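Local coordinates for glyoxalase family protein (Listeria monocytogenes, PDB 2P7Q), which catalyses the hydration of the antibiotic fosfomycin with the help of a manganese ion, and so confers resistance to it, at residues Arg97-Val100 / Gln101-Arg105. The protein carries 1 engineered substitution. Numbering follows the deposited sequence.
Sequences RPRV and QGEGR. With GG6 ([(1S,2S)-1,2-dihydroxypropyl]phosphonic acid), chain H.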
loop_
_atom_site.group_PDB
_atom_site.type_symbol
_atom_site.label_atom_id
_atom_site.label_comp_id
_atom_site.label_asym_id
_atom_site.label_seq_id
_atom_site.Cartn_x
_atom_site.Cartn_y
_atom_site.Cartn_z
ATOM N N ARG A 97 -4.914 -12.909 -14.124
ATOM C CA ARG A 97 -5.295 -13.650 -12.932
ATOM C C ARG A 97 -6.754 -14.117 -13.073
ATOM O O ARG A 97 -7.583 -13.406 -13.646
ATOM C CB ARG A 97 -5.130 -12.727 -11.731
ATOM C CG ARG A 97 -5.084 -13.403 -10.399
ATOM C CD ARG A 97 -4.852 -12.379 -9.310
ATOM N NE ARG A 97 -4.775 -13.011 -7.998
ATOM C CZ ARG A 97 -3.790 -13.817 -7.619
ATOM N NH1 ARG A 97 -2.792 -14.082 -8.455
ATOM N NH2 ARG A 97 -3.806 -14.366 -6.411
ATOM N N PRO A 98 -7.086 -15.320 -12.564
ATOM C CA PRO A 98 -8.458 -15.848 -12.654
ATOM C C PRO A 98 -9.499 -14.934 -12.004
ATOM O O PRO A 98 -9.367 -14.568 -10.837
ATOM C CB PRO A 98 -8.357 -17.196 -11.948
ATOM C CG PRO A 98 -6.941 -17.604 -12.208
ATOM C CD PRO A 98 -6.187 -16.319 -11.960
ATOM N N ARG A 99 -10.531 -14.580 -12.772
ATOM C CA ARG A 99 -11.607 -13.696 -12.311
ATOM C C ARG A 99 -12.878 -14.422 -11.876
ATOM O O ARG A 99 -12.891 -15.645 -11.733
ATOM C CB ARG A 99 -11.965 -12.696 -13.416
ATOM C CG ARG A 99 -11.011 -11.516 -13.547
ATOM C CD ARG A 99 -11.304 -10.710 -14.808
ATOM N NE ARG A 99 -10.840 -11.401 -16.008
ATOM C CZ ARG A 99 -11.087 -10.996 -17.248
ATOM N NH1 ARG A 99 -11.803 -9.901 -17.455
ATOM N NH2 ARG A 99 -10.616 -11.685 -18.281
ATOM N N VAL A 100 -13.946 -13.652 -11.665
ATOM C CA VAL A 100 -15.237 -14.205 -11.255
ATOM C C VAL A 100 -16.432 -13.475 -11.887
ATOM O O VAL A 100 -17.345 -13.041 -11.176
ATOM C CB VAL A 100 -15.410 -14.176 -9.709
ATOM C CG1 VAL A 100 -14.391 -15.090 -9.046
ATOM C CG2 VAL A 100 -15.261 -12.755 -9.193
ATOM N N GLN A 101 -16.425 -13.358 -13.216
ATOM C CA GLN A 101 -17.501 -12.694 -13.963
ATOM C C GLN A 101 -18.193 -11.630 -13.119
ATOM O O GLN A 101 -19.236 -11.882 -12.514
ATOM C CB GLN A 101 -18.529 -13.723 -14.437
ATOM C CG GLN A 101 -17.960 -14.758 -15.387
ATOM C CD GLN A 101 -18.934 -15.884 -15.671
ATOM O OE1 GLN A 101 -19.385 -16.574 -14.755
ATOM N NE2 GLN A 101 -19.259 -16.082 -16.945
ATOM N N GLY A 102 -17.598 -10.441 -13.092
ATOM C CA GLY A 102 -18.133 -9.347 -12.302
ATOM C C GLY A 102 -16.970 -8.696 -11.579
ATOM O O GLY A 102 -17.130 -7.752 -10.802
ATOM N N GLU A 103 -15.786 -9.239 -11.842
ATOM C CA GLU A 103 -14.534 -8.756 -11.276
ATOM C C GLU A 103 -13.850 -8.093 -12.472
ATOM O O GLU A 103 -13.553 -8.758 -13.470
ATOM C CB GLU A 103 -13.719 -9.947 -10.759
ATOM C CG GLU A 103 -12.456 -9.615 -9.969
ATOM C CD GLU A 103 -11.808 -10.867 -9.371
ATOM O OE1 GLU A 103 -10.723 -10.766 -8.749
ATOM O OE2 GLU A 103 -12.393 -11.960 -9.525
ATOM N N GLY A 104 -13.633 -6.785 -12.389
ATOM C CA GLY A 104 -13.009 -6.072 -13.492
ATOM C C GLY A 104 -11.618 -6.551 -13.860
ATOM O O GLY A 104 -10.967 -7.249 -13.081
ATOM N N ARG A 105 -11.158 -6.176 -15.050
ATOM C CA ARG A 105 -9.826 -6.559 -15.521
ATOM C C ARG A 105 -8.738 -5.880 -14.675
ATOM O O ARG A 105 -8.951 -4.800 -14.114
ATOM C CB ARG A 105 -9.639 -6.146 -16.983
ATOM C CG ARG A 105 -10.631 -6.735 -17.960
ATOM C CD ARG A 105 -9.993 -7.802 -18.853
ATOM N NE ARG A 105 -8.961 -7.308 -19.776
ATOM C CZ ARG A 105 -9.113 -6.285 -20.621
ATOM N NH1 ARG A 105 -10.259 -5.611 -20.666
ATOM N NH2 ARG A 105 -8.131 -5.959 -21.454
HETATM O O1 GG6 H . -7.021 -7.365 -7.456
HETATM C C2 GG6 H . -8.344 -7.857 -7.090
HETATM C C3 GG6 H . -9.135 -8.218 -8.401
HETATM C C1 GG6 H . -8.248 -9.131 -6.167
HETATM O O2 GG6 H . -7.584 -10.193 -6.839
HETATM P P GG6 H . -7.371 -8.814 -4.656
HETATM O O3 GG6 H . -8.078 -7.680 -3.857
HETATM O O4 GG6 H . -7.361 -10.028 -3.891
HETATM O O5 GG6 H . -5.876 -8.379 -4.951
#
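Glu103 lays its carboxylate tightly against Val100, OE2 lying 3.0 Å from CG2 of Val100, at the bend of the loop that joins helix 79-87 to strand 106-110 in this glyoxalase-superfamily fold. The contact is local: the chain turns back on itself through Gln101 and Gly102, both with positive phi, and brings Glu103 beside Arg99 and Val100. OE2 also sits 3.1 Å from the backbone N of Val100, but the angle is too poor for a hydrogen bond. With CG anti to the backbone N (chi1 -172°) and the chain extended beyond it, Glu103 reaches from the loop to the bound dihydroxypropylphosphonic acid, where OE1 makes a similarly tight, non-bonded contact of 3.0 Å with the ligand methyl C3. Glu103 is thus the residue of this turn that lines the ligand pocket, its side chain about 7 Å from the manganese ion; Arg127 makes a weak, long ion pair with OE1. Arg99 heads away from the ligand, along the backbone of Glu103, its CD 3.3 Å from Glu103 O. From CB onward its chain leads away from the carboxylate, so that OE2 of Glu103 stays 6.7 Å from Arg99 NE; after a bend at chi3 (-75°) the guanidinium ends beside Arg105. The two arginine planes are inclined by 49°, and the closest approach is through carbon: NH1 of Arg99 lies 3.1 Å from CD of Arg105.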